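Local coordinates for glycosyl hydrolases family 2, sugar binding domain protein (Bacteroides uniformis str. 3978 T3 ii, PDB 6D1P) that probably hydrolyses O-glycosidic bonds as a gut bacterial beta-glucuronidase of glycosyl hydrolase family 2, releasing glucuronic acid from its conjugates, at residues Gly43-Val48 with Glu119-Thr124; Pro89-Thr94 with Pro163-Cys168; Arg93-Ile98 with Glu156-Lys161. All coordinates share one frame; numbering follows the deposited sequence.

In the fold
From the N terminus, the first segment met is on the short helix 45-49, the earlier half of interaction 1, and strand 117-122 closes that loop 71 residues later. Strand 89-96 lies inside that span and starts the other two contacts. Its first part pairs with strand 162-169 in interaction 2, while its end meets the turn 156-161 in interaction 3; the two loops share Arg93 and Thr94, and that of interaction 3 closes earlier. Interaction 1 crosses both. Strands 89-96, 162-169 and 117-122 are successive neighbours in one antiparallel sheet of the sugar-binding domain: interaction 2 builds its middle, interaction 1 lays a helix on it, and interaction 3 packs that turn against strand 89-96.

Interaction 1 of 3, residues Gly43-Val48 with Glu119-Thr124; sequences GSIWEV and EVYVYT. With NA (sodium ion), chain L.
Ile45 carries this contact by laying its longer branch on Tyr121. With CG1 anti to the backbone N (chi1 -177°), the branch reaches over one ring face: CD1 makes a CH-pi contact 4.2 Å from the Tyr121 ring centroid, and CG1 packs 3.6 Å from Tyr121 CD2. A beta-branched residue suits the spot, because the other branch, CG2, turns to Thr124 and lies 4.2 Å from its CB. Beside it, the Trp46 indole meets Tyr123 at its rim, CZ3 being 3.4 Å from Tyr123 OH, the two side chains running alongside.

The helix start is fixed by Ser44, whose OG accepts from Glu47 N as an N-cap, 3.1 Å away, and binds a sodium ion at 2.7 Å. Asp434 of the second subunit supplies another ligand to that ion through its backbone O, so the cap lies at the dimer interface. Glu47 OE1 takes Gly43 N and forms a salt bridge to Arg172 of that subunit. On the strand, Tyr121 OH donates to Glu119 OE1, 2.8 Å away, tethering the far end of the ring. Helix 45-49 rests on the end of strand 117-122 and the turn (Tyr123, Thr124) toward strand 125-131, beside strand 162-169, where Val48 touches Ala165.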
loop_
_atom_site.group_PDB
_atom_site.type_symbol
_atom_site.label_atom_id
_atom_site.label_comp_id
_atom_site.label_asym_id
_atom_site.label_seq_id
_atom_site.Cartn_x
_atom_site.Cartn_y
_atom_site.Cartn_z
ATOM N N GLY A 43 -9.091 5.903 11.932
ATOM C CA GLY A 43 -9.804 5.167 12.955
ATOM C C GLY A 43 -11.185 5.690 13.275
ATOM O O GLY A 43 -11.978 4.970 13.888
ATOM N N SER A 44 -11.478 6.930 12.896
ATOM C CA SER A 44 -12.782 7.564 13.078
ATOM C C SER A 44 -12.661 8.958 12.495
ATOM O O SER A 44 -11.550 9.439 12.250
ATOM C CB SER A 44 -13.197 7.651 14.546
ATOM O OG SER A 44 -12.308 8.496 15.255
ATOM N N ILE A 45 -13.809 9.609 12.271
ATOM C CA ILE A 45 -13.750 10.984 11.779
ATOM C C ILE A 45 -13.129 11.887 12.838
ATOM O O ILE A 45 -12.465 12.883 12.511
ATOM C CB ILE A 45 -15.146 11.472 11.337
ATOM C CG1 ILE A 45 -15.067 12.881 10.757
ATOM C CG2 ILE A 45 -16.136 11.463 12.493
ATOM C CD1 ILE A 45 -14.063 13.042 9.644
ATOM N N TRP A 46 -13.294 11.536 14.123
ATOM C CA TRP A 46 -12.625 12.296 15.173
ATOM C C TRP A 46 -11.115 12.242 15.001
ATOM O O TRP A 46 -10.434 13.272 15.098
ATOM C CB TRP A 46 -13.024 11.781 16.555
ATOM C CG TRP A 46 -12.178 12.367 17.656
ATOM C CD1 TRP A 46 -11.376 11.684 18.527
ATOM C CD2 TRP A 46 -12.014 13.760 17.970
ATOM N NE1 TRP A 46 -10.728 12.565 19.370
ATOM C CE2 TRP A 46 -11.108 13.842 19.052
ATOM C CE3 TRP A 46 -12.552 14.943 17.448
ATOM C CZ2 TRP A 46 -10.730 15.058 19.623
ATOM C CZ3 TRP A 46 -12.175 16.147 18.010
ATOM C CH2 TRP A 46 -11.265 16.198 19.091
ATOM N N GLU A 47 -10.578 11.050 14.723
ATOM C CA GLU A 47 -9.142 10.915 14.527
ATOM C C GLU A 47 -8.649 11.766 13.357
ATOM O O GLU A 47 -7.492 12.209 13.352
ATOM C CB GLU A 47 -8.778 9.445 14.315
ATOM C CG GLU A 47 -7.334 9.141 14.687
ATOM C CD GLU A 47 -6.889 7.750 14.277
ATOM O OE1 GLU A 47 -7.093 7.376 13.091
ATOM O OE2 GLU A 47 -6.326 7.031 15.144
ATOM N N VAL A 48 -9.508 12.016 12.369
ATOM C CA VAL A 48 -9.125 12.886 11.260
ATOM C C VAL A 48 -9.125 14.336 11.708
ATOM O O VAL A 48 -8.298 15.138 11.258
ATOM C CB VAL A 48 -10.081 12.664 10.071
ATOM C CG1 VAL A 48 -9.855 13.706 8.941
ATOM C CG2 VAL A 48 -9.951 11.243 9.545
ATOM N N GLU A 119 -17.434 9.877 0.753
ATOM C CA GLU A 119 -18.153 10.382 1.918
ATOM C C GLU A 119 -17.609 11.754 2.300
ATOM O O GLU A 119 -16.393 11.960 2.336
ATOM C CB GLU A 119 -18.038 9.430 3.110
ATOM C CG GLU A 119 -18.579 8.037 2.881
ATOM C CD GLU A 119 -18.346 7.102 4.077
ATOM O OE1 GLU A 119 -17.772 7.549 5.095
ATOM O OE2 GLU A 119 -18.744 5.916 4.005
ATOM N N VAL A 120 -18.516 12.683 2.602
ATOM C CA VAL A 120 -18.186 14.086 2.820
ATOM C C VAL A 120 -18.505 14.471 4.262
ATOM O O VAL A 120 -19.618 14.229 4.743
ATOM C CB VAL A 120 -18.953 14.992 1.845
ATOM C CG1 VAL A 120 -18.419 16.398 1.923
ATOM C CG2 VAL A 120 -18.845 14.446 0.451
ATOM N N TYR A 121 -17.546 15.111 4.935
ATOM C CA TYR A 121 -17.702 15.496 6.330
ATOM C C TYR A 121 -17.396 16.972 6.510
ATOM O O TYR A 121 -16.393 17.466 5.995
ATOM C CB TYR A 121 -16.777 14.685 7.234
ATOM C CG TYR A 121 -17.042 13.203 7.259
ATOM C CD1 TYR A 121 -16.597 12.371 6.230
ATOM C CD2 TYR A 121 -17.701 12.622 8.336
ATOM C CE1 TYR A 121 -16.829 10.999 6.274
ATOM C CE2 TYR A 121 -17.941 11.260 8.384
ATOM C CZ TYR A 121 -17.508 10.450 7.359
ATOM O OH TYR A 121 -17.753 9.092 7.433
ATOM N N VAL A 122 -18.272 17.670 7.227
ATOM C CA VAL A 122 -17.966 18.950 7.857
ATOM C C VAL A 122 -17.642 18.657 9.318
ATOM O O VAL A 122 -18.487 18.124 10.053
ATOM C CB VAL A 122 -19.147 19.928 7.750
ATOM C CG1 VAL A 122 -18.924 21.138 8.672
ATOM C CG2 VAL A 122 -19.386 20.365 6.306
ATOM N N TYR A 123 -16.430 18.997 9.745
ATOM C CA TYR A 123 -15.953 18.585 11.062
ATOM C C TYR A 123 -16.294 17.110 11.302
ATOM O O TYR A 123 -15.875 16.255 10.519
ATOM C CB TYR A 123 -16.531 19.497 12.148
ATOM C CG TYR A 123 -15.867 19.340 13.497
ATOM C CD1 TYR A 123 -16.628 19.197 14.649
ATOM C CD2 TYR A 123 -14.478 19.311 13.615
ATOM C CE1 TYR A 123 -16.030 19.036 15.894
ATOM C CE2 TYR A 123 -13.870 19.158 14.852
ATOM C CZ TYR A 123 -14.656 19.018 15.995
ATOM O OH TYR A 123 -14.071 18.861 17.234
ATOM N N THR A 124 -17.076 16.784 12.335
ATOM C CA THR A 124 -17.333 15.389 12.668
ATOM C C THR A 124 -18.686 14.900 12.186
ATOM O O THR A 124 -19.159 13.861 12.655
ATOM C CB THR A 124 -17.236 15.166 14.174
ATOM O OG1 THR A 124 -18.300 15.875 14.820
ATOM C CG2 THR A 124 -15.904 15.653 14.686
HETATM NA NA NA L . -12.868 7.984 17.828
HETATM O O HOH W 1 -15.211 8.662 18.019
#

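Interaction 2 of 3, residues Pro89-Thr94 with Pro163-Cys168; sequences PGWYRT and PIAIRC
The Trp91 indole has the aliphatic stem of Arg167 across one face: Arg167 CB stands almost exactly on the normal of the six-membered ring, 3.5 Å from its centroid, in a CH-pi contact. The stem leaves with CG anti to the backbone N (chi1 -178°) and runs extended over the indole, so that CD comes within 3.5 Å of Trp91 CZ2. At the end, the guanidinium stands nearly perpendicular to the indole (81°) and receives Pro89 CB over one of its own faces, 3.6 Å from Arg167 NH2. Arginine suits the place because its methylenes serve the ring while its charge reaches Asp41, which forms a salt bridge with Arg167 NE and accepts from Trp91 NE1; one carboxylate oxygen thereby positions both groups. Small Ala165 fits beside the indole, its CB 4.0 Å from Trp91 CZ3.

The Tyr92 ring, on the other side of the sheet with Ile166 and Cys168, has Ile166 O at its edge, in plane. Cys168 SG approaches obliquely, 4.2 Å from Tyr92 CE1, a sulfur-aromatic contact, while Tyr92 OH is hydrogen-bonded to His71 ND1 and Leu190 N.

Between the two sets of side chains the backbones pair antiparallel through six hydrogen bonds, two at each of Gly90-Cys168, Tyr92-Ile166 and Thr94-Ile164. The shortest, Tyr92 N to Ile166 O, is 2.7 Å. The two strands form the central pair of the antiparallel sheet of the sugar-binding domain, with 35-38 bordering 89-96 and 117-122 bordering 162-169; helix 45-49 packs on the Trp91 and Ala165 face, and Trp35 touches Tyr92, Thr94 and Ile166.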
loop_
_atom_site.group_PDB
_atom_site.type_symbol
_atom_site.label_atom_id
_atom_site.label_comp_id
_atom_site.label_asym_id
_atom_site.label_seq_id
_atom_site.Cartn_x
_atom_site.Cartn_y
_atom_site.Cartn_z
ATOM N N PRO A 89 -9.404 2.458 0.701
ATOM C CA PRO A 89 -9.817 3.785 1.164
ATOM C C PRO A 89 -8.647 4.759 1.312
ATOM O O PRO A 89 -7.478 4.380 1.411
ATOM C CB PRO A 89 -10.451 3.468 2.527
ATOM C CG PRO A 89 -9.576 2.314 3.043
ATOM C CD PRO A 89 -9.300 1.477 1.804
ATOM N N GLY A 90 -8.999 6.042 1.315
ATOM C CA GLY A 90 -8.057 7.118 1.558
ATOM C C GLY A 90 -8.844 8.351 1.929
ATOM O O GLY A 90 -10.051 8.423 1.688
ATOM N N TRP A 91 -8.154 9.325 2.526
ATOM C CA TRP A 91 -8.817 10.486 3.109
ATOM C C TRP A 91 -8.200 11.791 2.632
ATOM O O TRP A 91 -6.979 11.901 2.510
ATOM C CB TRP A 91 -8.736 10.457 4.642
ATOM C CG TRP A 91 -9.725 9.565 5.368
ATOM C CD1 TRP A 91 -9.545 8.256 5.735
ATOM C CD2 TRP A 91 -11.015 9.942 5.861
ATOM N NE1 TRP A 91 -10.648 7.797 6.417
ATOM C CE2 TRP A 91 -11.566 8.812 6.501
ATOM C CE3 TRP A 91 -11.762 11.125 5.818
ATOM C CZ2 TRP A 91 -12.828 8.831 7.083
ATOM C CZ3 TRP A 91 -13.016 11.139 6.400
ATOM C CH2 TRP A 91 -13.532 10.003 7.028
ATOM N N TYR A 92 -9.039 12.801 2.428
ATOM C CA TYR A 92 -8.587 14.165 2.180
ATOM C C TYR A 92 -9.114 15.094 3.269
ATOM O O TYR A 92 -10.191 14.861 3.824
ATOM C CB TYR A 92 -9.070 14.685 0.831
ATOM C CG TYR A 92 -8.638 13.896 -0.370
ATOM C CD1 TYR A 92 -9.346 12.774 -0.790
ATOM C CD2 TYR A 92 -7.564 14.316 -1.134
ATOM C CE1 TYR A 92 -8.969 12.074 -1.931
ATOM C CE2 TYR A 92 -7.182 13.632 -2.261
ATOM C CZ TYR A 92 -7.883 12.505 -2.656
ATOM O OH TYR A 92 -7.478 11.827 -3.786
ATOM N N ARG A 93 -8.367 16.164 3.563
ATOM C CA ARG A 93 -8.839 17.152 4.527
ATOM C C ARG A 93 -8.236 18.513 4.228
ATOM O O ARG A 93 -7.116 18.615 3.711
ATOM C CB ARG A 93 -8.510 16.753 5.966
ATOM C CG ARG A 93 -7.031 16.666 6.271
ATOM C CD ARG A 93 -6.797 16.184 7.713
ATOM N NE ARG A 93 -5.383 16.220 8.068
ATOM C CZ ARG A 93 -4.848 15.615 9.125
ATOM N NH1 ARG A 93 -5.599 14.907 9.965
ATOM N NH2 ARG A 93 -3.548 15.712 9.330
ATOM N N THR A 94 -8.995 19.559 4.556
ATOM C CA THR A 94 -8.538 20.931 4.363
ATOM C C THR A 94 -9.383 21.886 5.202
ATOM O O THR A 94 -10.331 21.487 5.883
ATOM C CB THR A 94 -8.591 21.358 2.896
ATOM O OG1 THR A 94 -7.944 22.618 2.781
ATOM C CG2 THR A 94 -10.043 21.542 2.438
ATOM N N PRO A 163 -13.476 23.072 8.821
ATOM C CA PRO A 163 -12.733 21.857 8.467
ATOM C C PRO A 163 -13.552 20.876 7.637
ATOM O O PRO A 163 -14.676 20.496 7.995
ATOM C CB PRO A 163 -12.354 21.264 9.837
ATOM C CG PRO A 163 -13.185 22.022 10.876
ATOM C CD PRO A 163 -14.127 22.940 10.132
ATOM N N ILE A 164 -12.973 20.467 6.512
ATOM C CA ILE A 164 -13.598 19.572 5.548
ATOM C C ILE A 164 -12.766 18.296 5.474
ATOM O O ILE A 164 -11.534 18.354 5.415
ATOM C CB ILE A 164 -13.697 20.243 4.165
ATOM C CG1 ILE A 164 -14.604 21.463 4.251
ATOM C CG2 ILE A 164 -14.224 19.274 3.091
ATOM C CD1 ILE A 164 -15.992 21.132 4.744
ATOM N N ALA A 165 -13.427 17.149 5.477
ATOM C CA ALA A 165 -12.745 15.900 5.193
ATOM C C ALA A 165 -13.592 15.087 4.234
ATOM O O ALA A 165 -14.827 15.111 4.300
ATOM C CB ALA A 165 -12.451 15.087 6.463
ATOM N N ILE A 166 -12.918 14.376 3.334
ATOM C CA ILE A 166 -13.579 13.569 2.321
ATOM C C ILE A 166 -12.892 12.219 2.264
ATOM O O ILE A 166 -11.674 12.150 2.054
ATOM C CB ILE A 166 -13.543 14.236 0.945
ATOM C CG1 ILE A 166 -14.159 15.624 1.042
ATOM C CG2 ILE A 166 -14.310 13.376 -0.046
ATOM C CD1 ILE A 166 -13.926 16.462 -0.158
ATOM N N ARG A 167 -13.672 11.153 2.436
ATOM C CA ARG A 167 -13.179 9.785 2.345
ATOM C C ARG A 167 -13.546 9.240 0.971
ATOM O O ARG A 167 -14.725 9.235 0.603
ATOM C CB ARG A 167 -13.780 8.922 3.455
ATOM C CG ARG A 167 -13.310 7.464 3.499
ATOM C CD ARG A 167 -14.092 6.674 4.573
ATOM N NE ARG A 167 -13.596 5.314 4.812
ATOM C CZ ARG A 167 -13.935 4.252 4.086
ATOM N NH1 ARG A 167 -14.756 4.380 3.042
ATOM N NH2 ARG A 167 -13.450 3.060 4.384
ATOM N N CYS A 168 -12.544 8.809 0.203
ATOM C CA CYS A 168 -12.764 8.139 -1.076
ATOM C C CYS A 168 -12.306 6.695 -0.984
ATOM O O CYS A 168 -11.333 6.383 -0.299
ATOM C CB CYS A 168 -12.015 8.818 -2.226
ATOM S SG CYS A 168 -12.723 10.388 -2.692
#

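Interaction 3 of 3, residues Arg93-Ile98 with Glu156-Lys161; sequences RTMLNI and ERFGGK
Met95 and Phe158 cross at about a right angle, and the sulfur forms the junction. The Met95 chain bends at chi2 and chi3 (67° and 90°), which brings SD to 3.9 Å from Phe158 CD2 and its methyl, CE, close to the same carbon. The sulfur approaches the ring obliquely, 4.9 Å from the centroid, in a Met-aromatic contact. A flexible, polarisable methionine suits this place, since its thioether can fold against the ring of Phe158 at the start of the turn. The ring itself is backed by Arg157, whose CG lies over the centre of one face, and the side chain also touches Pro163 and Phe148.

Lys161 also crosses Met95 at about a right angle, but nearer the Met95 backbone, with Lys161 CB 3.9 Å from Met95 CG. Its methylenes then pass obliquely along the Asn97 amide: Asn97 OD1 is 3.1 Å from Lys161 CG, and Asn97 ND2 is 3.6 Å from Lys161 CE. The chain bends at chi3 (95°) as it passes the amide. A long aliphatic stem suits this exposed border, where it can pack while its ammonium probably stays near solvent.

No direct hydrogen bond joins the segments; instead, a water donates to Gly160 O at 2.5 Å and accepts a longer bond from Ile98 N. Phe158 to Lys161 forms a type I' beta turn, closed by a weak bond from Lys161 N to Phe158 O, with Gly159 and Gly160 at its centre, both at positive phi, a conformation that glycine adopts most easily. Such a turn reverses the chain sharply. Here it links helix 152-156 to strand 162-169 and packs against the end of strand 89-96, at the margin of the beta-sandwich sugar-binding domain characteristic of family 2 glycosidases.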
loop_
_atom_site.group_PDB
_atom_site.type_symbol
_atom_site.label_atom_id
_atom_site.label_comp_id
_atom_site.label_asym_id
_atom_site.label_seq_id
_atom_site.Cartn_x
_atom_site.Cartn_y
_atom_site.Cartn_z
ATOM N N ARG A 93 -8.367 16.164 3.563
ATOM C CA ARG A 93 -8.839 17.152 4.527
ATOM C C ARG A 93 -8.236 18.513 4.228
ATOM O O ARG A 93 -7.116 18.615 3.711
ATOM C CB ARG A 93 -8.510 16.753 5.966
ATOM C CG ARG A 93 -7.031 16.666 6.271
ATOM C CD ARG A 93 -6.797 16.184 7.713
ATOM N NE ARG A 93 -5.383 16.220 8.068
ATOM C CZ ARG A 93 -4.848 15.615 9.125
ATOM N NH1 ARG A 93 -5.599 14.907 9.965
ATOM N NH2 ARG A 93 -3.548 15.712 9.330
ATOM N N THR A 94 -8.995 19.559 4.556
ATOM C CA THR A 94 -8.538 20.931 4.363
ATOM C C THR A 94 -9.383 21.886 5.202
ATOM O O THR A 94 -10.331 21.487 5.883
ATOM C CB THR A 94 -8.591 21.358 2.896
ATOM O OG1 THR A 94 -7.944 22.618 2.781
ATOM C CG2 THR A 94 -10.043 21.542 2.438
ATOM N N MET A 95 -9.041 23.171 5.101
ATOM C CA MET A 95 -9.687 24.266 5.814
ATOM C C MET A 95 -10.265 25.235 4.793
ATOM O O MET A 95 -9.546 25.673 3.887
ATOM C CB MET A 95 -8.666 24.996 6.700
ATOM C CG MET A 95 -9.027 25.048 8.153
ATOM S SD MET A 95 -8.985 23.429 8.906
ATOM C CE MET A 95 -7.261 23.390 9.443
ATOM N N LEU A 96 -11.538 25.602 4.941
ATOM C CA LEU A 96 -12.184 26.473 3.954
ATOM C C LEU A 96 -12.697 27.767 4.573
ATOM O O LEU A 96 -13.343 27.749 5.627
ATOM C CB LEU A 96 -13.351 25.769 3.258
ATOM C CG LEU A 96 -13.025 24.619 2.308
ATOM C CD1 LEU A 96 -14.271 24.284 1.522
ATOM C CD2 LEU A 96 -11.856 24.958 1.394
ATOM N N ASN A 97 -12.414 28.882 3.899
ATOM C CA ASN A 97 -13.093 30.150 4.146
ATOM C C ASN A 97 -14.413 30.131 3.397
ATOM O O ASN A 97 -14.427 30.120 2.163
ATOM C CB ASN A 97 -12.241 31.327 3.684
ATOM C CG ASN A 97 -11.135 31.639 4.640
ATOM O OD1 ASN A 97 -11.371 31.778 5.842
ATOM N ND2 ASN A 97 -9.907 31.736 4.126
ATOM N N ILE A 98 -15.517 30.133 4.129
ATOM C CA ILE A 98 -16.844 30.016 3.542
ATOM C C ILE A 98 -17.564 31.347 3.729
ATOM O O ILE A 98 -17.997 31.679 4.838
ATOM C CB ILE A 98 -17.615 28.840 4.153
ATOM C CG1 ILE A 98 -17.041 27.540 3.587
ATOM C CG2 ILE A 98 -19.105 28.947 3.869
ATOM C CD1 ILE A 98 -17.711 26.308 4.070
ATOM N N GLU A 156 -12.051 29.527 18.174
ATOM C CA GLU A 156 -10.898 29.320 19.047
ATOM C C GLU A 156 -9.795 28.538 18.349
ATOM O O GLU A 156 -8.616 28.909 18.421
ATOM C CB GLU A 156 -11.333 28.598 20.325
ATOM C CG GLU A 156 -12.244 29.413 21.223
ATOM C CD GLU A 156 -12.879 28.572 22.310
ATOM O OE1 GLU A 156 -12.764 27.327 22.246
ATOM O OE2 GLU A 156 -13.499 29.153 23.224
ATOM N N ARG A 157 -10.151 27.443 17.681
ATOM C CA ARG A 157 -9.158 26.533 17.121
ATOM C C ARG A 157 -8.881 26.770 15.647
ATOM O O ARG A 157 -7.728 26.701 15.221
ATOM C CB ARG A 157 -9.599 25.083 17.304
ATOM C CG ARG A 157 -8.897 24.151 16.355
ATOM C CD ARG A 157 -8.916 22.753 16.858
ATOM N NE ARG A 157 -8.288 21.875 15.888
ATOM C CZ ARG A 157 -8.537 20.575 15.798
ATOM N NH1 ARG A 157 -9.417 20.005 16.625
ATOM N NH2 ARG A 157 -7.920 19.853 14.871
ATOM N N PHE A 158 -9.911 27.024 14.852
ATOM C CA PHE A 158 -9.737 27.154 13.416
ATOM C C PHE A 158 -9.827 28.590 12.942
ATOM O O PHE A 158 -9.625 28.849 11.750
ATOM C CB PHE A 158 -10.762 26.283 12.688
ATOM C CG PHE A 158 -10.737 24.839 13.124
ATOM C CD1 PHE A 158 -11.669 24.358 14.027
ATOM C CD2 PHE A 158 -9.767 23.972 12.642
ATOM C CE1 PHE A 158 -11.649 23.034 14.434
ATOM C CE2 PHE A 158 -9.741 22.646 13.043
ATOM C CZ PHE A 158 -10.688 22.176 13.937
ATOM N N GLY A 159 -10.102 29.526 13.843
ATOM C CA GLY A 159 -10.114 30.927 13.490
ATOM C C GLY A 159 -11.159 31.228 12.443
ATOM O O GLY A 159 -10.878 31.902 11.445
ATOM N N GLY A 160 -12.362 30.699 12.651
ATOM C CA GLY A 160 -13.475 30.967 11.780
ATOM C C GLY A 160 -13.526 30.164 10.496
ATOM O O GLY A 160 -14.552 30.210 9.811
ATOM N N LYS A 161 -12.466 29.438 10.134
ATOM C CA LYS A 161 -12.511 28.597 8.943
ATOM C C LYS A 161 -13.208 27.271 9.255
ATOM O O LYS A 161 -13.465 26.937 10.415
ATOM C CB LYS A 161 -11.104 28.368 8.397
ATOM C CG LYS A 161 -10.446 29.651 7.918
ATOM C CD LYS A 161 -8.938 29.513 7.751
ATOM C CE LYS A 161 -8.545 29.173 6.321
ATOM N NZ LYS A 161 -7.117 29.532 6.054
HETATM O O HOH W 2 -14.931 30.483 7.339
#